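Local coordinates for agmatinase (Burkholderia thailandensis, PDB 4DZ4), which probably hydrolyses agmatine to putrescine and urea, as a manganese-dependent member of the arginase family with two metal ions in each subunit, at residues L56-T61 with S176-G180; Y101-W105 with A117-H121; K155-L159 with L191-S197; D167-A173 with H179-K185. All coordinates share one frame; numbering follows the deposited sequence.

Contact 1 (L56-T61 with S176-G180); sequences LDLATT and SLNHG. With EDO (1,2-ethanediol), chain U.
His179 reaches across from the 176-180 loop and lays its imidazole against Thr60 and Thr61 of the loop that follows strand 49-54. Its backbone N starts the contact, giving a nearly straight hydrogen bond to Ala59 O (3.0 Å, 167° at the hydrogen) that arrives from above the carbonyl plane. CB then lies 3.8 Å from the same Ala59 O. With chi1 at 70°, CG sits between the backbone N and the carbonyl carbon, which turns the ring back over the 56-61 segment. There Thr60 CA stands over the centre of one ring face in a CH-pi contact, 3.6 Å from the centroid. CD2 faces Ala59 O and Thr61 CG2, while ND1 is held outside the two segments by Glu290. At the tip, His179 NE2 shares a hydrogen bond of 2.8 Å with Thr61 OG1, which lies in the ring plane. The threonine hydroxyl also bonds to O2 of an ethanediol, probably from the crystallisation liquor. Behind the histidine, Leu177 rests its CG on Ala59 CB (3.9 Å) and its CD2 on Leu58 CB, and Asn178 OD1 accepts from Gly180 N to close an Asx turn. Gripped at both ring nitrogens and about 4 Å from the side chain of the manganese ligand His139, His179 lies beside the binuclear metal site of the arginase fold, consistent with a second-shell place.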
loop_
_atom_site.group_PDB
_atom_site.type_symbol
_atom_site.label_atom_id
_atom_site.label_comp_id
_atom_site.label_asym_id
_atom_site.label_seq_id
_atom_site.Cartn_x
_atom_site.Cartn_y
_atom_site.Cartn_z
ATOM N N LEU B 56 2.271 -23.692 -1.441
ATOM C CA LEU B 56 1.799 -23.956 -2.812
ATOM C C LEU B 56 0.835 -22.878 -3.278
ATOM O O LEU B 56 -0.096 -22.518 -2.539
ATOM C CB LEU B 56 1.054 -25.281 -2.817
ATOM C CG LEU B 56 0.463 -25.750 -4.148
ATOM C CD1 LEU B 56 1.563 -26.074 -5.182
ATOM C CD2 LEU B 56 -0.450 -26.972 -3.960
ATOM N N ASP B 57 0.986 -22.378 -4.501
ATOM C CA ASP B 57 -0.134 -21.619 -5.096
ATOM C C ASP B 57 -0.335 -21.943 -6.577
ATOM O O ASP B 57 -1.041 -21.236 -7.298
ATOM C CB ASP B 57 -0.069 -20.088 -4.841
ATOM C CG ASP B 57 1.168 -19.435 -5.439
ATOM O OD1 ASP B 57 1.859 -20.083 -6.223
ATOM O OD2 ASP B 57 1.427 -18.267 -5.078
ATOM N N LEU B 58 0.242 -23.056 -7.010
ATOM C CA LEU B 58 0.109 -23.480 -8.417
ATOM C C LEU B 58 -1.298 -23.930 -8.795
ATOM O O LEU B 58 -1.642 -23.999 -9.970
ATOM C CB LEU B 58 1.130 -24.600 -8.749
ATOM C CG LEU B 58 2.584 -24.238 -8.441
ATOM C CD1 LEU B 58 3.505 -25.422 -8.713
ATOM C CD2 LEU B 58 3.036 -23.027 -9.271
ATOM N N ALA B 59 -2.127 -24.244 -7.799
ATOM C CA ALA B 59 -3.469 -24.788 -8.076
ATOM C C ALA B 59 -4.535 -23.681 -8.059
ATOM O O ALA B 59 -5.721 -23.943 -8.273
ATOM C CB ALA B 59 -3.826 -25.873 -7.062
ATOM N N THR B 60 -4.093 -22.432 -7.865
ATOM C CA THR B 60 -5.021 -21.298 -7.732
ATOM C C THR B 60 -5.705 -20.907 -9.034
ATOM O O THR B 60 -5.160 -21.074 -10.145
ATOM C CB THR B 60 -4.351 -20.020 -7.166
ATOM O OG1 THR B 60 -3.214 -19.688 -7.980
ATOM C CG2 THR B 60 -3.917 -20.172 -5.705
ATOM N N THR B 61 -6.920 -20.385 -8.917
ATOM C CA THR B 61 -7.693 -20.040 -10.116
ATOM C C THR B 61 -7.792 -18.551 -10.374
ATOM O O THR B 61 -8.140 -18.139 -11.495
ATOM C CB THR B 61 -9.128 -20.588 -10.055
ATOM O OG1 THR B 61 -9.765 -20.124 -8.854
ATOM C CG2 THR B 61 -9.115 -22.125 -10.058
ATOM N N SER B 176 -5.387 -33.183 -12.184
ATOM C CA SER B 176 -5.345 -31.702 -12.222
ATOM C C SER B 176 -4.912 -31.103 -10.881
ATOM O O SER B 176 -5.104 -31.703 -9.809
ATOM C CB SER B 176 -6.683 -31.128 -12.690
ATOM O OG SER B 176 -7.610 -31.252 -11.635
ATOM N N LEU B 177 -4.354 -29.893 -10.936
ATOM C CA LEU B 177 -3.853 -29.221 -9.762
ATOM C C LEU B 177 -4.761 -28.022 -9.649
ATOM O O LEU B 177 -4.510 -27.017 -10.307
ATOM C CB LEU B 177 -2.413 -28.791 -10.053
ATOM C CG LEU B 177 -1.445 -28.288 -8.992
ATOM C CD1 LEU B 177 -1.549 -29.114 -7.717
ATOM C CD2 LEU B 177 -0.032 -28.427 -9.568
ATOM N N ASN B 178 -5.872 -28.196 -8.933
ATOM C CA ASN B 178 -6.945 -27.183 -8.882
ATOM C C ASN B 178 -7.523 -27.101 -7.465
ATOM O O ASN B 178 -8.098 -28.080 -6.947
ATOM C CB ASN B 178 -8.044 -27.540 -9.895
ATOM C CG ASN B 178 -9.044 -26.404 -10.131
ATOM O OD1 ASN B 178 -9.399 -25.656 -9.205
ATOM N ND2 ASN B 178 -9.518 -26.293 -11.363
ATOM N N HIS B 179 -7.384 -25.922 -6.845
ATOM C CA HIS B 179 -7.863 -25.707 -5.472
ATOM C C HIS B 179 -9.373 -25.673 -5.329
ATOM O O HIS B 179 -9.882 -25.565 -4.218
ATOM C CB HIS B 179 -7.213 -24.439 -4.863
ATOM C CG HIS B 179 -7.693 -23.143 -5.474
ATOM N ND1 HIS B 179 -7.542 -21.950 -4.828
ATOM C CD2 HIS B 179 -8.359 -22.869 -6.660
ATOM C CE1 HIS B 179 -8.074 -20.956 -5.595
ATOM N NE2 HIS B 179 -8.595 -21.511 -6.693
ATOM N N GLY B 180 -10.087 -25.773 -6.447
ATOM C CA GLY B 180 -11.536 -25.695 -6.447
ATOM C C GLY B 180 -12.215 -27.002 -6.756
ATOM O O GLY B 180 -13.453 -27.082 -6.807
HETATM C C1 EDO U . -12.738 -22.405 -7.805
HETATM O O1 EDO U . -12.792 -21.814 -9.108
HETATM C C2 EDO U . -13.066 -21.348 -6.774
HETATM O O2 EDO U . -11.935 -20.477 -6.759
#

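Contact 2 (Y101-W105 with A117-H121); sequences YGDCW and AIVEH
Cys104 and His121 form the dense half of this contact. Cys104 CB stands over the centre of the imidazole, 3.6 Å from the centroid and 10° off the ring normal, a CH-pi contact. Its sulfur, anti to the backbone N (chi1 -179°), runs on past the ring toward the helix, where SG lies 3.5 Å from His121 CB and 4.3 Å from Ile118 CG1. Tyr101 meets the same imidazole differently: the histidine turns its edge to the phenol face in an offset edge-to-face pair, planes at 88°, with His121 CE1 only 3.4 Å from Tyr101 CE2. No direct hydrogen bond joins the two segments. Instead a water links their polar ends, 2.6 Å from Tyr101 OH and 2.7 Å from His121 ND1, lying in the imidazole plane. The other ring nitrogen, NE2, bonds to Ser52 on the adjacent strand, and with both nitrogens engaged the rotation of the ring is probably fixed. Packing is looser at the far end, where Ala117 CB comes no nearer than 4.0 Å to Trp105 O and the indole leads away to stack edge-to-face on Tyr10 of the fourth subunit. The contact thus seats helix 114-126 against the end of strand 98-103, which pairs with strand 49-54; Val54 of that strand touches both Cys104 and Ile118, and Ile118 continues onto helix 142-153.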
loop_
_atom_site.group_PDB
_atom_site.type_symbol
_atom_site.label_atom_id
_atom_site.label_comp_id
_atom_site.label_asym_id
_atom_site.label_seq_id
_atom_site.Cartn_x
_atom_site.Cartn_y
_atom_site.Cartn_z
ATOM N N TYR B 101 7.913 -27.495 12.334
ATOM C CA TYR B 101 8.695 -28.414 11.514
ATOM C C TYR B 101 9.403 -27.654 10.388
ATOM O O TYR B 101 10.321 -28.178 9.751
ATOM C CB TYR B 101 7.690 -29.416 10.921
ATOM C CG TYR B 101 8.221 -30.532 9.999
ATOM C CD1 TYR B 101 8.390 -31.824 10.455
ATOM C CD2 TYR B 101 8.494 -30.268 8.651
ATOM C CE1 TYR B 101 8.846 -32.837 9.589
ATOM C CE2 TYR B 101 8.972 -31.250 7.794
ATOM C CZ TYR B 101 9.130 -32.528 8.255
ATOM O OH TYR B 101 9.609 -33.500 7.365
ATOM N N GLY B 102 8.982 -26.422 10.140
ATOM C CA GLY B 102 9.350 -25.750 8.893
ATOM C C GLY B 102 8.355 -26.114 7.788
ATOM O O GLY B 102 7.154 -26.282 8.033
ATOM N N ASP B 103 8.851 -26.279 6.565
ATOM C CA ASP B 103 7.949 -26.480 5.428
ATOM C C ASP B 103 8.156 -27.775 4.651
ATOM O O ASP B 103 9.236 -28.381 4.676
ATOM C CB ASP B 103 8.096 -25.303 4.442
ATOM C CG ASP B 103 7.705 -23.969 5.053
ATOM O OD1 ASP B 103 6.728 -23.910 5.846
ATOM O OD2 ASP B 103 8.381 -22.956 4.762
ATOM N N CYS B 104 7.095 -28.178 3.956
ATOM C CA CYS B 104 7.168 -29.265 2.984
ATOM C C CYS B 104 7.884 -28.731 1.757
ATOM O O CYS B 104 7.349 -27.877 1.070
ATOM C CB CYS B 104 5.766 -29.745 2.611
ATOM S SG CYS B 104 5.779 -31.115 1.413
ATOM N N TRP B 105 9.091 -29.229 1.488
ATOM C CA TRP B 105 9.775 -28.931 0.238
ATOM C C TRP B 105 9.139 -29.655 -0.925
ATOM O O TRP B 105 8.675 -30.803 -0.807
ATOM C CB TRP B 105 11.273 -29.271 0.336
ATOM C CG TRP B 105 12.004 -28.843 -0.912
ATOM C CD1 TRP B 105 12.523 -27.571 -1.205
ATOM C CD2 TRP B 105 12.227 -29.643 -2.111
ATOM N NE1 TRP B 105 13.081 -27.554 -2.465
ATOM C CE2 TRP B 105 12.914 -28.765 -3.075
ATOM C CE3 TRP B 105 11.933 -30.957 -2.476
ATOM C CZ2 TRP B 105 13.304 -29.220 -4.340
ATOM C CZ3 TRP B 105 12.316 -31.396 -3.751
ATOM C CH2 TRP B 105 12.989 -30.546 -4.658
ATOM N N ALA B 117 4.667 -35.474 -2.867
ATOM C CA ALA B 117 5.537 -34.802 -1.881
ATOM C C ALA B 117 4.729 -34.468 -0.619
ATOM O O ALA B 117 5.197 -34.717 0.489
ATOM C CB ALA B 117 6.198 -33.526 -2.456
ATOM N N ILE B 118 3.525 -33.944 -0.804
ATOM C CA ILE B 118 2.668 -33.580 0.309
ATOM C C ILE B 118 2.173 -34.837 1.073
ATOM O O ILE B 118 2.214 -34.866 2.324
ATOM C CB ILE B 118 1.497 -32.674 -0.109
ATOM C CG1 ILE B 118 2.033 -31.379 -0.753
ATOM C CG2 ILE B 118 0.581 -32.389 1.107
ATOM C CD1 ILE B 118 0.966 -30.574 -1.477
ATOM N N VAL B 119 1.758 -35.868 0.344
ATOM C CA VAL B 119 1.378 -37.153 1.004
ATOM C C VAL B 119 2.543 -37.650 1.865
ATOM O O VAL B 119 2.337 -38.048 3.020
ATOM C CB VAL B 119 0.924 -38.228 -0.011
ATOM C CG1 VAL B 119 0.601 -39.561 0.691
ATOM C CG2 VAL B 119 -0.286 -37.735 -0.797
ATOM N N GLU B 120 3.770 -37.615 1.342
ATOM C CA GLU B 120 4.908 -38.189 2.079
ATOM C C GLU B 120 5.300 -37.336 3.298
ATOM O O GLU B 120 5.710 -37.848 4.326
ATOM C CB GLU B 120 6.098 -38.349 1.132
ATOM C CG GLU B 120 7.390 -38.794 1.788
ATOM C CD GLU B 120 7.320 -40.181 2.430
ATOM O OE1 GLU B 120 6.387 -40.987 2.181
ATOM O OE2 GLU B 120 8.231 -40.468 3.226
ATOM N N HIS B 121 5.162 -36.017 3.166
ATOM C CA HIS B 121 5.373 -35.102 4.280
ATOM C C HIS B 121 4.430 -35.470 5.408
ATOM O O HIS B 121 4.852 -35.626 6.564
ATOM C CB HIS B 121 5.144 -33.671 3.745
ATOM C CG HIS B 121 5.125 -32.588 4.800
ATOM N ND1 HIS B 121 6.251 -32.087 5.357
ATOM C CD2 HIS B 121 4.051 -31.849 5.334
ATOM C CE1 HIS B 121 5.908 -31.114 6.236
ATOM N NE2 HIS B 121 4.566 -30.978 6.219
HETATM O O HOH W 1 8.733 -33.008 4.929
#

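Contact 3 (K155-L159 with L191-S197); sequences KPLSL and LIDPKAS
Leu159 and Ile192 meet at an oblique angle, methyl against methyl, where the loop after helix 182-188 comes back to the start of strand 158-162 in a beta-alpha-beta crossover of the parallel sheet. Leu159 CD2 lies 4.0 Å from Ile192 CD1. Both leucine and isoleucine turn inward beneath helix 182-188, Leu159 touching Phe183 and Ile192 packing on Ala186 and Val187. At the outer end the relation changes: Pro156, preceded by a cis peptide, and Asp193 lie side by side and point the same way, with Pro156 CG 3.8 Å from Asp193 CB. Between these pairs a single beta bridge links Leu157 to Ile192. Leu157 N gives an almost linear bond to Leu191 O (2.8 Å, 177°), and Asp193 N returns one to Leu157 O. Two serine hydroxyls carry the bonding on beyond the bridge. Ser158 OG, anti to its carbonyl carbon (chi1 -79°), donates to Ala196 O at 2.7 Å. Ser197 OG works both ways, accepting from Leu159 N at 2.9 Å and donating to Asp193 O, whose carbonyl plane it approaches from the face opposite Ala196 N.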
loop_
_atom_site.group_PDB
_atom_site.type_symbol
_atom_site.label_atom_id
_atom_site.label_comp_id
_atom_site.label_asym_id
_atom_site.label_seq_id
_atom_site.Cartn_x
_atom_site.Cartn_y
_atom_site.Cartn_z
ATOM N N LYS B 155 -11.005 -44.439 6.650
ATOM C CA LYS B 155 -11.920 -43.648 5.841
ATOM C C LYS B 155 -13.315 -44.265 5.880
ATOM O O LYS B 155 -13.435 -45.458 6.129
ATOM C CB LYS B 155 -11.397 -43.497 4.403
ATOM C CG LYS B 155 -11.150 -44.782 3.644
ATOM C CD LYS B 155 -10.748 -44.413 2.224
ATOM C CE LYS B 155 -9.848 -45.456 1.620
ATOM N NZ LYS B 155 -10.606 -46.704 1.341
ATOM N N PRO B 156 -14.368 -43.453 5.658
ATOM C CA PRO B 156 -14.313 -42.012 5.351
ATOM C C PRO B 156 -14.226 -41.101 6.589
ATOM O O PRO B 156 -14.746 -41.448 7.658
ATOM C CB PRO B 156 -15.623 -41.771 4.602
ATOM C CG PRO B 156 -16.583 -42.767 5.205
ATOM C CD PRO B 156 -15.751 -43.983 5.598
ATOM N N LEU B 157 -13.556 -39.963 6.444
ATOM C CA LEU B 157 -13.426 -38.981 7.518
ATOM C C LEU B 157 -14.554 -37.966 7.450
ATOM O O LEU B 157 -15.134 -37.760 6.389
ATOM C CB LEU B 157 -12.089 -38.235 7.388
ATOM C CG LEU B 157 -10.858 -39.142 7.444
ATOM C CD1 LEU B 157 -9.611 -38.383 7.005
ATOM C CD2 LEU B 157 -10.699 -39.713 8.843
ATOM N N SER B 158 -14.854 -37.336 8.580
ATOM C CA SER B 158 -15.737 -36.173 8.584
ATOM C C SER B 158 -14.919 -34.937 8.263
ATOM O O SER B 158 -13.842 -34.720 8.856
ATOM C CB SER B 158 -16.398 -36.015 9.951
ATOM O OG SER B 158 -17.473 -36.916 10.056
ATOM N N LEU B 159 -15.398 -34.140 7.308
ATOM C CA LEU B 159 -14.731 -32.872 7.009
ATOM C C LEU B 159 -15.519 -31.711 7.603
ATOM O O LEU B 159 -16.751 -31.626 7.443
ATOM C CB LEU B 159 -14.563 -32.673 5.506
ATOM C CG LEU B 159 -13.635 -31.517 5.097
ATOM C CD1 LEU B 159 -12.175 -31.863 5.394
ATOM C CD2 LEU B 159 -13.825 -31.215 3.609
ATOM N N LEU B 191 -12.711 -40.523 0.654
ATOM C CA LEU B 191 -11.903 -40.001 1.761
ATOM C C LEU B 191 -12.757 -39.343 2.811
ATOM O O LEU B 191 -12.399 -39.347 3.991
ATOM C CB LEU B 191 -10.847 -38.989 1.280
ATOM C CG LEU B 191 -9.766 -39.560 0.361
ATOM C CD1 LEU B 191 -8.809 -38.458 -0.049
ATOM C CD2 LEU B 191 -9.014 -40.696 1.050
ATOM N N ILE B 192 -13.846 -38.724 2.376
ATOM C CA ILE B 192 -14.734 -38.017 3.293
ATOM C C ILE B 192 -16.178 -38.444 3.105
ATOM O O ILE B 192 -16.577 -38.807 2.008
ATOM C CB ILE B 192 -14.611 -36.485 3.183
ATOM C CG1 ILE B 192 -15.035 -35.998 1.796
ATOM C CG2 ILE B 192 -13.199 -36.024 3.565
ATOM C CD1 ILE B 192 -14.745 -34.523 1.550
ATOM N N ASP B 193 -16.944 -38.410 4.195
ATOM C CA ASP B 193 -18.323 -38.863 4.181
ATOM C C ASP B 193 -19.196 -37.630 4.092
ATOM O O ASP B 193 -19.285 -36.874 5.075
ATOM C CB ASP B 193 -18.622 -39.606 5.483
ATOM C CG ASP B 193 -20.081 -40.033 5.606
ATOM O OD1 ASP B 193 -20.923 -39.688 4.761
ATOM O OD2 ASP B 193 -20.398 -40.745 6.571
ATOM N N PRO B 194 -19.881 -37.441 2.947
ATOM C CA PRO B 194 -20.614 -36.166 2.799
ATOM C C PRO B 194 -21.714 -35.950 3.820
ATOM O O PRO B 194 -21.849 -34.829 4.321
ATOM C CB PRO B 194 -21.193 -36.233 1.377
ATOM C CG PRO B 194 -20.363 -37.265 0.669
ATOM C CD PRO B 194 -19.976 -38.273 1.726
ATOM N N LYS B 195 -22.475 -37.008 4.154
ATOM C CA LYS B 195 -23.553 -36.886 5.139
ATOM C C LYS B 195 -23.064 -36.483 6.550
ATOM O O LYS B 195 -23.821 -35.875 7.318
ATOM C CB LYS B 195 -24.390 -38.181 5.190
ATOM N N ALA B 196 -21.804 -36.803 6.873
ATOM C CA ALA B 196 -21.191 -36.473 8.164
ATOM C C ALA B 196 -20.139 -35.383 8.012
ATOM O O ALA B 196 -19.253 -35.232 8.865
ATOM C CB ALA B 196 -20.599 -37.736 8.824
ATOM N N SER B 197 -20.279 -34.565 6.966
ATOM C CA SER B 197 -19.359 -33.454 6.719
ATOM C C SER B 197 -20.158 -32.178 6.582
ATOM O O SER B 197 -21.351 -32.212 6.318
ATOM C CB SER B 197 -18.571 -33.692 5.422
ATOM O OG SER B 197 -17.640 -34.757 5.616
#

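Contact 4 (D167-A173 with H179-K185); sequences DTWADDA and HGTMFYK. With MN (manganese (II) ion), chain P.
Asp167 opens the segment with its carboxylate turned to the metal and its backbone turned to the helix. OD2 binds manganese at 2.0 Å, alongside His139, Asp163 and Asp246, while OD1 accepts a hydrogen bond from a water on the same ion. Asp167 O receives weak bonds from Phe183 N (3.0 Å) and Tyr184 N at the start of helix 182-188. Met182 CE touches Asp167 CB and also covers the centre of a Phe183 ring face. Thr168 then sets CG2 against Phe183 CB. Trp169 offers the edge of its indole to Gly180 O, which lies in the ring plane 3.2 Å from CE3, and its NE1 bonds to Trp205 O. Ala170 CA sits over the middle of the Tyr184 ring in a CH-pi contact, 3.7 Å from the centroid. Asp171, its CG swung anti to the backbone N (chi1 -169°), takes the Thr181 hydroxyl on the anti lone pair of OD2; Ser176 is a second partner of that oxygen. The extended Lys185 reaches Ala173 O weakly and Ser176 more firmly. Lys185 NZ stays 4.1 Å from Asp171 OD2, beyond a salt bridge, though its charge would probably still favour the carboxylate, while two weak N-H bonds from the helix start probably help to place a metal ligand's backbone.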
loop_
_atom_site.group_PDB
_atom_site.type_symbol
_atom_site.label_atom_id
_atom_site.label_comp_id
_atom_site.label_asym_id
_atom_site.label_seq_id
_atom_site.Cartn_x
_atom_site.Cartn_y
_atom_site.Cartn_z
ATOM N N ASP B 167 -15.477 -26.107 -3.189
ATOM C CA ASP B 167 -14.347 -26.849 -3.778
ATOM C C ASP B 167 -14.716 -28.273 -4.199
ATOM O O ASP B 167 -13.863 -29.177 -4.219
ATOM C CB ASP B 167 -13.131 -26.795 -2.842
ATOM C CG ASP B 167 -12.691 -25.341 -2.561
ATOM O OD1 ASP B 167 -13.008 -24.462 -3.409
ATOM O OD2 ASP B 167 -12.051 -25.084 -1.523
ATOM N N THR B 168 -15.986 -28.464 -4.552
ATOM C CA THR B 168 -16.496 -29.748 -5.016
ATOM C C THR B 168 -17.046 -29.685 -6.456
ATOM O O THR B 168 -17.790 -30.559 -6.871
ATOM C CB THR B 168 -17.603 -30.282 -4.057
ATOM O OG1 THR B 168 -18.600 -29.257 -3.873
ATOM C CG2 THR B 168 -17.025 -30.668 -2.707
ATOM N N TRP B 169 -16.659 -28.659 -7.231
ATOM C CA TRP B 169 -17.022 -28.583 -8.645
ATOM C C TRP B 169 -16.414 -29.757 -9.377
ATOM O O TRP B 169 -15.274 -30.139 -9.088
ATOM C CB TRP B 169 -16.568 -27.248 -9.240
ATOM C CG TRP B 169 -17.390 -26.106 -8.682
ATOM C CD1 TRP B 169 -18.716 -25.765 -9.004
ATOM C CD2 TRP B 169 -17.001 -25.164 -7.640
ATOM N NE1 TRP B 169 -19.132 -24.686 -8.256
ATOM C CE2 TRP B 169 -18.161 -24.278 -7.422
ATOM C CE3 TRP B 169 -15.840 -24.950 -6.908
ATOM C CZ2 TRP B 169 -18.137 -23.243 -6.479
ATOM C CZ3 TRP B 169 -15.813 -23.895 -5.968
ATOM C CH2 TRP B 169 -16.935 -23.060 -5.771
ATOM N N ALA B 170 -17.167 -30.332 -10.307
ATOM C CA ALA B 170 -16.738 -31.562 -10.978
ATOM C C ALA B 170 -15.476 -31.337 -11.821
ATOM O O ALA B 170 -15.296 -30.284 -12.456
ATOM C CB ALA B 170 -17.869 -32.137 -11.823
ATOM N N ASP B 171 -14.588 -32.325 -11.803
ATOM C CA ASP B 171 -13.351 -32.250 -12.561
ATOM C C ASP B 171 -13.070 -33.670 -13.053
ATOM O O ASP B 171 -12.792 -34.543 -12.250
ATOM C CB ASP B 171 -12.222 -31.788 -11.646
ATOM C CG ASP B 171 -10.939 -31.419 -12.402
ATOM O OD1 ASP B 171 -10.754 -31.919 -13.531
ATOM O OD2 ASP B 171 -10.125 -30.639 -11.844
ATOM N N ASP B 172 -13.114 -33.880 -14.352
ATOM C CA ASP B 172 -12.951 -35.254 -14.845
ATOM C C ASP B 172 -11.486 -35.644 -15.021
ATOM O O ASP B 172 -11.206 -36.719 -15.557
ATOM C CB ASP B 172 -13.756 -35.476 -16.127
ATOM N N ALA B 173 -10.559 -34.800 -14.551
ATOM C CA ALA B 173 -9.119 -35.109 -14.610
ATOM C C ALA B 173 -8.532 -35.235 -13.216
ATOM O O ALA B 173 -8.178 -34.234 -12.594
ATOM C CB ALA B 173 -8.371 -34.034 -15.392
ATOM N N HIS B 179 -7.384 -25.922 -6.845
ATOM C CA HIS B 179 -7.863 -25.707 -5.472
ATOM C C HIS B 179 -9.373 -25.673 -5.329
ATOM O O HIS B 179 -9.882 -25.565 -4.218
ATOM C CB HIS B 179 -7.213 -24.439 -4.863
ATOM C CG HIS B 179 -7.693 -23.143 -5.474
ATOM N ND1 HIS B 179 -7.542 -21.950 -4.828
ATOM C CD2 HIS B 179 -8.359 -22.869 -6.660
ATOM C CE1 HIS B 179 -8.074 -20.956 -5.595
ATOM N NE2 HIS B 179 -8.595 -21.511 -6.693
ATOM N N GLY B 180 -10.087 -25.773 -6.447
ATOM C CA GLY B 180 -11.536 -25.695 -6.447
ATOM C C GLY B 180 -12.215 -27.002 -6.756
ATOM O O GLY B 180 -13.453 -27.082 -6.807
ATOM N N THR B 181 -11.432 -28.045 -7.021
ATOM C CA THR B 181 -12.065 -29.333 -7.380
ATOM C C THR B 181 -11.516 -30.501 -6.555
ATOM O O THR B 181 -11.932 -31.657 -6.762
ATOM C CB THR B 181 -11.920 -29.667 -8.875
ATOM O OG1 THR B 181 -10.536 -29.869 -9.182
ATOM C CG2 THR B 181 -12.447 -28.522 -9.769
ATOM N N MET B 182 -10.602 -30.220 -5.634
ATOM C CA MET B 182 -9.961 -31.331 -4.886
ATOM C C MET B 182 -10.889 -32.040 -3.883
ATOM O O MET B 182 -10.653 -33.213 -3.537
ATOM C CB MET B 182 -8.624 -30.921 -4.251
ATOM C CG MET B 182 -8.700 -30.097 -2.958
ATOM S SD MET B 182 -9.222 -28.440 -3.389
ATOM C CE MET B 182 -9.838 -27.925 -1.776
ATOM N N PHE B 183 -11.959 -31.372 -3.448
ATOM C CA PHE B 183 -12.928 -32.089 -2.587
ATOM C C PHE B 183 -13.961 -32.894 -3.359
ATOM O O PHE B 183 -14.573 -33.801 -2.787
ATOM C CB PHE B 183 -13.597 -31.198 -1.507
ATOM C CG PHE B 183 -12.614 -30.588 -0.510
ATOM C CD1 PHE B 183 -11.406 -31.221 -0.203
ATOM C CD2 PHE B 183 -12.913 -29.405 0.141
ATOM C CE1 PHE B 183 -10.502 -30.673 0.703
ATOM C CE2 PHE B 183 -12.012 -28.845 1.046
ATOM C CZ PHE B 183 -10.802 -29.468 1.332
ATOM N N TYR B 184 -14.175 -32.556 -4.631
ATOM C CA TYR B 184 -14.857 -33.482 -5.527
ATOM C C TYR B 184 -14.055 -34.786 -5.571
ATOM O O TYR B 184 -14.621 -35.872 -5.433
ATOM C CB TYR B 184 -14.992 -32.875 -6.927
ATOM C CG TYR B 184 -15.600 -33.778 -7.987
ATOM C CD1 TYR B 184 -16.998 -33.904 -8.130
ATOM C CD2 TYR B 184 -14.775 -34.494 -8.878
ATOM C CE1 TYR B 184 -17.530 -34.713 -9.132
ATOM C CE2 TYR B 184 -15.308 -35.320 -9.852
ATOM C CZ TYR B 184 -16.681 -35.428 -9.974
ATOM O OH TYR B 184 -17.190 -36.216 -10.971
ATOM N N LYS B 185 -12.737 -34.669 -5.773
ATOM C CA LYS B 185 -11.900 -35.877 -5.840
ATOM C C LYS B 185 -11.917 -36.620 -4.506
ATOM O O LYS B 185 -12.019 -37.842 -4.489
ATOM C CB LYS B 185 -10.470 -35.502 -6.264
ATOM C CG LYS B 185 -10.459 -34.797 -7.628
ATOM C CD LYS B 185 -9.047 -34.340 -7.990
ATOM C CE LYS B 185 -9.066 -33.492 -9.261
ATOM N NZ LYS B 185 -7.658 -33.031 -9.527
HETATM MN MN MN P . -11.205 -23.450 -0.722
HETATM O O HOH W 2 -11.841 -22.098 -1.970
#

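How the contacts relate
Contacts 1 and 4 share His179 and Gly180 and lie side by side near the manganese site: contact 4 supplies the metal ligand Asp167, and the shared His179 lies close by, probably in the second shell. Ser176 ties the two together. Contact 1 is mostly buried, whereas contact 4 runs from the buried metal ligand to an exposed edge. Contacts 1, 2 and 4 meet neighbouring subunits, contact 3 none. Contact 3 encloses contact 4 along the chain and touches it through Leu159 and Phe183; its bonding is largely backbone and serine. Contact 2 touches none of the others; its centre is about 17 Å from that of contact 1. It reaches the same sheet as contact 3, but through rings, sulfur and one water.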